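Local coordinates for protein hydrolase (Burkholderia cenocepacia, PDB 4QKU) that probably hydrolyses fumarylacetoacetate to fumarate and acetoacetate, the last step of phenylalanine and tyrosine breakdown, as a metal-dependent member of the FAH family, at residues D115-T118 / L119-D122; T158-G161 / S162-D166; G232-L235 / G236-I239. All coordinates share one frame; numbering follows the deposited sequence.

Overall arrangement
All three contacts are local and follow one another along the chain in numerical order. Interaction 1, on helix 117-120, belongs to the N-terminal family region. The other two belong to the C-terminal FAH region: interaction 2 at the end of helix 154-164, interaction 3 in the loop joining strands 219-229 and 248-259, neighbouring antiparallel strands of one mixed sheet. Centre to centre, interactions 1 and 2 are about 58 Å apart, on opposite sides of the chain's centre; interaction 3 is about 44 Å from the first and about 35 Å from the second. Interaction 2 carries a predicted substrate-binding arginine, interaction 3 reaches the second subunit, and interaction 1 is a polar helix-cap turn at the surface.

Interaction 1. Residues D115-T118 / L119-D122; sequences DDAT and LRDD
The backbone of A117 and the side chain of R120 face each other across this turn. One face of the guanidinium is covered by A117 CA, 3.5 Å above its plane, and by D116 O, both offset toward the rim. NH2 comes closest, 3.2 Å from A117 CB. A bend at chi3 (73°) folds the otherwise extended arginine chain back over the start of the turn, where NH1 bonds to the carbonyl of R114.

Two charged bonds hold this guanidinium from the side. R120 NE donates to D121 OD1 at 2.8 Å and NH2 to OD2 of the same aspartate. Both oxygens lie almost in the guanidinium plane, but the nitrogens meet the carboxylate from above its own plane.

The backbone forms a short, weakly bonded helical turn, about 117-120, with D116 as N-cap: its OD1 accepts from T118 N at 3.1 Å and, on its syn side, from T118 OG1 at 2.8 Å. One oxygen thus ties both the amide and the hydroxyl of T118. The i to i+4 bond from D121 N to A117 O (3.0 Å, 166° at the hydrogen) spans the turn, and a water links D116 O to L119 N. D122 in turn caps helix 123-129 through OD1 to L125 N. L119 is buried against W26, L111 and V129, and R120 also touches W26.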
ATOM      1  N   ASP B 115     -39.663  18.661  11.050  1.00 25.61           N
ATOM      2  CA  ASP B 115     -40.281  19.546  12.014  1.00 26.71           C
ATOM      3  C   ASP B 115     -39.341  20.524  12.715  1.00 26.85           C
ATOM      4  O   ASP B 115     -39.801  21.371  13.483  1.00 27.57           O
ATOM      5  CB  ASP B 115     -41.019  18.714  13.054  1.00 27.96           C
ATOM      6  CG  ASP B 115     -42.193  17.950  12.460  1.00 28.98           C
ATOM      7  OD1 ASP B 115     -42.618  18.279  11.328  1.00 28.87           O
ATOM      8  OD2 ASP B 115     -42.699  17.025  13.144  1.00 30.77           O
ATOM      9  N   ASP B 116     -38.038  20.426  12.459  1.00 26.01           N
ATOM     10  CA  ASP B 116     -37.087  21.361  13.027  1.00 25.64           C
ATOM     11  C   ASP B 116     -37.064  22.538  12.086  1.00 25.86           C
ATOM     12  O   ASP B 116     -36.647  22.414  10.929  1.00 25.30           O
ATOM     13  CB  ASP B 116     -35.703  20.725  13.133  1.00 25.30           C
ATOM     14  CG  ASP B 116     -34.747  21.522  13.983  1.00 25.73           C
ATOM     15  OD1 ASP B 116     -34.980  22.738  14.214  1.00 26.48           O
ATOM     16  OD2 ASP B 116     -33.727  20.922  14.411  1.00 25.80           O
ATOM     17  N   ALA B 117     -37.520  23.679  12.590  1.00 26.27           N
ATOM     18  CA  ALA B 117     -37.602  24.902  11.805  1.00 26.59           C
ATOM     19  C   ALA B 117     -36.273  25.688  11.716  1.00 26.42           C
ATOM     20  O   ALA B 117     -36.142  26.550  10.863  1.00 27.02           O
ATOM     21  CB  ALA B 117     -38.676  25.800  12.378  1.00 27.34           C
ATOM     22  N   THR B 118     -35.314  25.381  12.586  1.00 25.71           N
ATOM     23  CA  THR B 118     -34.112  26.187  12.766  1.00 25.46           C
ATOM     24  C   THR B 118     -33.404  26.536  11.463  1.00 24.99           C
ATOM     25  O   THR B 118     -33.208  27.709  11.159  1.00 25.89           O
ATOM     26  CB  THR B 118     -33.125  25.483  13.726  1.00 25.48           C
ATOM     27  OG1 THR B 118     -33.793  25.179  14.967  1.00 26.36           O
ATOM     28  CG2 THR B 118     -31.915  26.359  14.006  1.00 25.39           C
ATOM     29  N   LEU B 119     -33.010  25.528  10.692  1.00 24.07           N
ATOM     30  CA  LEU B 119     -32.393  25.768   9.393  1.00 23.15           C
ATOM     31  C   LEU B 119     -33.415  25.810   8.258  1.00 22.88           C
ATOM     32  O   LEU B 119     -33.265  26.562   7.305  1.00 23.05           O
ATOM     33  CB  LEU B 119     -31.347  24.705   9.097  1.00 22.46           C
ATOM     34  CG  LEU B 119     -30.684  24.801   7.717  1.00 22.12           C
ATOM     35  CD1 LEU B 119     -30.026  26.157   7.504  1.00 22.10           C
ATOM     36  CD2 LEU B 119     -29.678  23.664   7.541  1.00 21.62           C
ATOM     37  N   ARG B 120     -34.466  25.017   8.365  1.00 22.53           N
ATOM     38  CA  ARG B 120     -35.476  24.935   7.302  1.00 22.11           C
ATOM     39  C   ARG B 120     -36.088  26.282   6.929  1.00 22.24           C
ATOM     40  O   ARG B 120     -36.217  26.606   5.760  1.00 21.59           O
ATOM     41  CB  ARG B 120     -36.565  23.979   7.750  1.00 21.87           C
ATOM     42  CG  ARG B 120     -37.733  23.852   6.818  1.00 22.07           C
ATOM     43  CD  ARG B 120     -38.917  23.226   7.523  1.00 22.19           C
ATOM     44  NE  ARG B 120     -39.545  24.153   8.472  1.00 22.55           N
ATOM     45  CZ  ARG B 120     -40.287  23.793   9.528  1.00 22.87           C
ATOM     46  NH1 ARG B 120     -40.509  22.504   9.828  1.00 22.62           N
ATOM     47  NH2 ARG B 120     -40.820  24.727  10.293  1.00 23.44           N
ATOM     48  N   ASP B 121     -36.427  27.074   7.929  1.00 22.94           N
ATOM     49  CA  ASP B 121     -37.087  28.360   7.699  1.00 23.81           C
ATOM     50  C   ASP B 121     -36.128  29.547   7.568  1.00 23.95           C
ATOM     51  O   ASP B 121     -36.568  30.689   7.451  1.00 24.28           O
ATOM     52  CB  ASP B 121     -38.090  28.612   8.813  1.00 24.61           C
ATOM     53  CG  ASP B 121     -39.256  27.664   8.763  1.00 24.84           C
ATOM     54  OD1 ASP B 121     -39.324  26.854   7.820  1.00 24.64           O
ATOM     55  OD2 ASP B 121     -40.133  27.749   9.653  1.00 25.85           O
ATOM     56  N   ASP B 122     -34.820  29.273   7.580  1.00 23.93           N
ATOM     57  CA  ASP B 122     -33.782  30.297   7.378  1.00 24.20           C
ATOM     58  C   ASP B 122     -33.247  30.211   5.927  1.00 23.98           C
ATOM     59  O   ASP B 122     -32.194  29.646   5.661  1.00 23.03           O
ATOM     60  CB  ASP B 122     -32.673  30.103   8.413  1.00 24.08           C
ATOM     61  CG  ASP B 122     -31.673  31.259   8.451  1.00 24.47           C
ATOM     62  OD1 ASP B 122     -31.574  32.014   7.460  1.00 24.70           O
ATOM     63  OD2 ASP B 122     -30.950  31.382   9.465  1.00 24.53           O
TER
HETATM   64  O   HOH W   1     -33.971  22.988  10.705  1.00 12.48           O

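Interaction 2. Residues T158-G161 / S162-D166; sequences TNVG and SMFRD
S162 reaches back to T158 at the end of helix 154-164. Its OG donates to T158 O at 2.8 Å, which is possible because OG sits beside the backbone N (chi1 -74°) and so leans back along the helix. The amide of S162 is less well placed: it shares itself weakly between T158 O and N159 O.

At M163 the bonding tightens to i to i+3, with the amide donating to V160 O at 3.0 Å from well above the carbonyl plane. Its CB rests on that same oxygen, and the extended thioether chain runs on to W390, which N159 also touches.

F164 lies alongside V160, their side chains pointing the same way. V160 CG1 meets the ring at its edge, in plane, 3.9 Å from F164 CE2. The ring also meets that of Y267, a predicted substrate-binding residue, and V160 neighbours H156, the predicted proton acceptor. F164 N makes a weak bond to G161 O.

R165 gives that carbonyl its shorter bond, R165 N to G161 O at 2.8 Å, an i to i+4 bond where the chain turns out of the helical region. The arginine bends at chi3 (-63°) and folds back toward G161. There NH2 lies against the bare glycine, 3.5 Å from G161 CA, and G161 O sits over one face of the guanidinium, offset toward its rim. NE and NH2 bond to the carbonyls of N169 and A170.

For R165, predicted to bind substrate, the chemistry implies a guanidinium whose orientation is fixed by backbone carbonyls and by packing on glycine, and its predicted role would probably rely on that.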
ATOM      1  N   THR B 158     -14.571 -20.390  -6.142  1.00 17.15           N
ATOM      2  CA  THR B 158     -14.770 -21.688  -6.772  1.00 17.91           C
ATOM      3  C   THR B 158     -14.802 -21.538  -8.301  1.00 18.34           C
ATOM      4  O   THR B 158     -14.261 -22.380  -9.009  1.00 18.95           O
ATOM      5  CB  THR B 158     -16.062 -22.360  -6.249  1.00 17.90           C
ATOM      6  OG1 THR B 158     -16.112 -22.252  -4.823  1.00 17.77           O
ATOM      7  CG2 THR B 158     -16.118 -23.824  -6.657  1.00 18.23           C
ATOM      8  N   ASN B 159     -15.452 -20.495  -8.808  1.00 18.76           N
ATOM      9  CA  ASN B 159     -15.497 -20.256 -10.270  1.00 19.74           C
ATOM     10  C   ASN B 159     -14.084 -20.065 -10.820  1.00 20.56           C
ATOM     11  O   ASN B 159     -13.680 -20.722 -11.768  1.00 20.54           O
ATOM     12  CB  ASN B 159     -16.348 -19.020 -10.621  1.00 19.22           C
ATOM     13  CG  ASN B 159     -17.846 -19.266 -10.476  1.00 19.29           C
ATOM     14  OD1 ASN B 159     -18.299 -20.400 -10.517  1.00 19.59           O
ATOM     15  ND2 ASN B 159     -18.623 -18.184 -10.337  1.00 18.86           N
ATOM     16  N   VAL B 160     -13.329 -19.178 -10.196  1.00 21.60           N
ATOM     17  CA  VAL B 160     -12.018 -18.838 -10.704  1.00 22.89           C
ATOM     18  C   VAL B 160     -11.034 -20.017 -10.587  1.00 24.24           C
ATOM     19  O   VAL B 160     -10.377 -20.361 -11.576  1.00 25.85           O
ATOM     20  CB  VAL B 160     -11.477 -17.570 -10.026  1.00 23.24           C
ATOM     21  CG1 VAL B 160     -10.025 -17.318 -10.416  1.00 23.71           C
ATOM     22  CG2 VAL B 160     -12.330 -16.371 -10.427  1.00 23.06           C
ATOM     23  N   GLY B 161     -10.962 -20.658  -9.425  1.00 24.53           N
ATOM     24  CA  GLY B 161     -10.155 -21.868  -9.271  1.00 25.51           C
ATOM     25  C   GLY B 161     -10.520 -23.004 -10.250  1.00 27.80           C
ATOM     26  O   GLY B 161      -9.717 -23.895 -10.490  1.00 27.59           O
ATOM     27  N   SER B 162     -11.741 -22.987 -10.792  1.00 29.87           N
ATOM     28  CA  SER B 162     -12.191 -24.005 -11.747  1.00 32.04           C
ATOM     29  C   SER B 162     -11.551 -23.827 -13.094  1.00 33.63           C
ATOM     30  O   SER B 162     -11.524 -24.761 -13.889  1.00 35.00           O
ATOM     31  CB  SER B 162     -13.716 -23.962 -11.970  1.00 32.71           C
ATOM     32  OG  SER B 162     -14.363 -24.495 -10.831  1.00 33.92           O
ATOM     33  N   MET B 163     -11.056 -22.628 -13.352  1.00 33.52           N
ATOM     34  CA  MET B 163     -10.364 -22.359 -14.599  1.00 35.04           C
ATOM     35  C   MET B 163      -8.887 -22.737 -14.536  1.00 38.15           C
ATOM     36  O   MET B 163      -8.251 -22.858 -15.577  1.00 38.99           O
ATOM     37  CB  MET B 163     -10.529 -20.901 -14.972  1.00 32.98           C
ATOM     38  CG  MET B 163     -11.972 -20.547 -15.235  1.00 32.64           C
ATOM     39  SD  MET B 163     -12.278 -18.794 -15.326  1.00 32.42           S
ATOM     40  CE  MET B 163     -14.025 -18.754 -15.852  1.00 32.08           C
ATOM     41  N   PHE B 164      -8.353 -22.933 -13.323  1.00 41.48           N
ATOM     42  CA  PHE B 164      -6.985 -23.457 -13.109  1.00 42.86           C
ATOM     43  C   PHE B 164      -6.866 -24.918 -12.644  1.00 43.69           C
ATOM     44  O   PHE B 164      -5.840 -25.555 -12.881  1.00 44.62           O
ATOM     45  CB  PHE B 164      -6.253 -22.553 -12.124  1.00 44.48           C
ATOM     46  CG  PHE B 164      -6.210 -21.120 -12.570  1.00 48.63           C
ATOM     47  CD1 PHE B 164      -5.256 -20.669 -13.484  1.00 49.42           C
ATOM     48  CD2 PHE B 164      -7.174 -20.225 -12.123  1.00 50.67           C
ATOM     49  CE1 PHE B 164      -5.254 -19.343 -13.910  1.00 50.98           C
ATOM     50  CE2 PHE B 164      -7.175 -18.903 -12.548  1.00 52.17           C
ATOM     51  CZ  PHE B 164      -6.215 -18.456 -13.440  1.00 49.93           C
ATOM     52  N   ARG B 165      -7.882 -25.438 -11.956  1.00 44.08           N
ATOM     53  CA  ARG B 165      -7.818 -26.777 -11.376  1.00 44.03           C
ATOM     54  C   ARG B 165      -9.119 -27.531 -11.606  1.00 45.08           C
ATOM     55  O   ARG B 165     -10.183 -26.927 -11.682  1.00 43.72           O
ATOM     56  CB  ARG B 165      -7.519 -26.683  -9.872  1.00 44.32           C
ATOM     57  CG  ARG B 165      -6.128 -26.157  -9.531  1.00 44.73           C
ATOM     58  CD  ARG B 165      -5.988 -25.895  -8.032  1.00 43.89           C
ATOM     59  NE  ARG B 165      -6.897 -24.854  -7.528  1.00 44.44           N
ATOM     60  CZ  ARG B 165      -6.641 -23.540  -7.515  1.00 44.12           C
ATOM     61  NH1 ARG B 165      -5.494 -23.063  -7.992  1.00 43.40           N
ATOM     62  NH2 ARG B 165      -7.545 -22.691  -7.016  1.00 42.72           N
ATOM     63  N   ASP B 166      -9.036 -28.857 -11.686  1.00 46.61           N
ATOM     64  CA  ASP B 166     -10.231 -29.682 -11.857  1.00 49.82           C
ATOM     65  C   ASP B 166     -11.198 -29.419 -10.691  1.00 49.50           C
ATOM     66  O   ASP B 166     -10.759 -28.941  -9.649  1.00 47.92           O
ATOM     67  CB  ASP B 166      -9.854 -31.179 -12.032  1.00 52.26           C
ATOM     68  CG  ASP B 166      -9.444 -31.884 -10.727  1.00 50.86           C
ATOM     69  OD1 ASP B 166      -8.355 -31.597 -10.185  1.00 49.95           O
ATOM     70  OD2 ASP B 166     -10.189 -32.783 -10.288  1.00 51.19           O
TER

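Interaction 3. Residues G232-L235 / G236-I239; sequences GNAL and GEPI
N233 turns CG between its backbone N and carbonyl carbon (chi1 62°), and this swings the amide across the turn to E237. ND2 donates to E237 O at 3.0 Å, from 44° above the carbonyl plane. The same amide carries I239 across it at about a right angle, with N233 OD1 3.4 Å from I239 CD1.

A type II beta turn from A234 to E237 underlies this, closed by E237 N to A234 O at 2.9 Å. G236 occupies the third position with phi 87°, the positive-phi conformation usual for glycine in a type II turn. E237 extends its carboxylate past A234, CD lying 3.7 Å from A234 CB, and a water bridges OE1 to A234 N.

N233 has further partners: OD1 bonds T363 OG1, and ND2 bonds C361 O as well as E237 O. Across the dimer interface, R439 of the second subunit donates to G236 O, and L235 packs on F278 of that subunit. The turn sits in the loop between strands 219-229 and 248-259, with N233 and I239 leaning on helix 349-357 through T357 and L353.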
ATOM      1  N   GLY B 232      -7.363   2.750  13.989  1.00 12.87           N
ATOM      2  CA  GLY B 232      -6.307   1.832  13.680  1.00 12.84           C
ATOM      3  C   GLY B 232      -5.922   0.964  14.860  1.00 13.31           C
ATOM      4  O   GLY B 232      -6.598   0.926  15.883  1.00 13.49           O
ATOM      5  N   ASN B 233      -4.814   0.265  14.700  1.00 13.64           N
ATOM      6  CA  ASN B 233      -4.229  -0.482  15.792  1.00 14.58           C
ATOM      7  C   ASN B 233      -2.721  -0.380  15.704  1.00 14.94           C
ATOM      8  O   ASN B 233      -2.162  -0.215  14.633  1.00 14.96           O
ATOM      9  CB  ASN B 233      -4.688  -1.941  15.758  1.00 14.54           C
ATOM     10  CG  ASN B 233      -4.270  -2.661  14.493  1.00 14.31           C
ATOM     11  OD1 ASN B 233      -4.760  -2.386  13.403  1.00 14.01           O
ATOM     12  ND2 ASN B 233      -3.352  -3.594  14.639  1.00 14.84           N
ATOM     13  N   ALA B 234      -2.067  -0.486  16.838  1.00 15.68           N
ATOM     14  CA  ALA B 234      -0.630  -0.350  16.886  1.00 16.16           C
ATOM     15  C   ALA B 234       0.029  -1.601  16.325  1.00 16.19           C
ATOM     16  O   ALA B 234      -0.471  -2.717  16.470  1.00 15.85           O
ATOM     17  CB  ALA B 234      -0.168  -0.091  18.319  1.00 16.80           C
ATOM     18  N   LEU B 235       1.153  -1.376  15.669  1.00 16.55           N
ATOM     19  CA  LEU B 235       2.018  -2.440  15.190  1.00 16.87           C
ATOM     20  C   LEU B 235       2.333  -3.368  16.355  1.00 17.56           C
ATOM     21  O   LEU B 235       2.693  -2.908  17.438  1.00 17.78           O
ATOM     22  CB  LEU B 235       3.305  -1.831  14.630  1.00 16.99           C
ATOM     23  CG  LEU B 235       4.241  -2.715  13.818  1.00 17.13           C
ATOM     24  CD1 LEU B 235       3.517  -3.355  12.649  1.00 16.65           C
ATOM     25  CD2 LEU B 235       5.389  -1.853  13.315  1.00 17.10           C
ATOM     26  N   GLY B 236       2.119  -4.663  16.134  1.00 17.76           N
ATOM     27  CA  GLY B 236       2.273  -5.692  17.158  1.00 18.31           C
ATOM     28  C   GLY B 236       1.053  -5.988  18.046  1.00 18.64           C
ATOM     29  O   GLY B 236       1.128  -6.905  18.865  1.00 18.78           O
ATOM     30  N   GLU B 237      -0.037  -5.221  17.914  1.00 18.27           N
ATOM     31  CA  GLU B 237      -1.264  -5.431  18.735  1.00 18.43           C
ATOM     32  C   GLU B 237      -2.473  -5.771  17.864  1.00 17.27           C
ATOM     33  O   GLU B 237      -3.160  -4.881  17.363  1.00 16.80           O
ATOM     34  CB  GLU B 237      -1.606  -4.191  19.547  1.00 19.46           C
ATOM     35  CG  GLU B 237      -0.459  -3.727  20.425  1.00 21.18           C
ATOM     36  CD  GLU B 237      -0.753  -2.417  21.153  1.00 22.45           C
ATOM     37  OE1 GLU B 237      -1.919  -1.952  21.120  1.00 22.69           O
ATOM     38  OE2 GLU B 237       0.196  -1.851  21.745  1.00 23.25           O
ATOM     39  N   PRO B 238      -2.755  -7.052  17.701  1.00 16.51           N
ATOM     40  CA  PRO B 238      -3.915  -7.493  16.921  1.00 15.90           C
ATOM     41  C   PRO B 238      -5.265  -6.947  17.380  1.00 15.50           C
ATOM     42  O   PRO B 238      -5.415  -6.549  18.507  1.00 15.33           O
ATOM     43  CB  PRO B 238      -3.905  -9.015  17.102  1.00 16.17           C
ATOM     44  CG  PRO B 238      -2.475  -9.346  17.431  1.00 16.65           C
ATOM     45  CD  PRO B 238      -1.987  -8.178  18.249  1.00 16.91           C
ATOM     46  N   ILE B 239      -6.227  -6.900  16.464  1.00 15.19           N
ATOM     47  CA  ILE B 239      -7.618  -6.536  16.791  1.00 15.25           C
ATOM     48  C   ILE B 239      -8.400  -7.827  16.924  1.00 15.32           C
ATOM     49  O   ILE B 239      -8.420  -8.630  15.982  1.00 15.13           O
ATOM     50  CB  ILE B 239      -8.266  -5.673  15.686  1.00 14.81           C
ATOM     51  CG1 ILE B 239      -7.425  -4.422  15.381  1.00 14.47           C
ATOM     52  CG2 ILE B 239      -9.667  -5.246  16.098  1.00 14.85           C
ATOM     53  CD1 ILE B 239      -7.802  -3.726  14.102  1.00 14.02           C
TER
HETATM   54  O   HOH W   2      -3.504  -1.290  19.204  1.00 10.63           O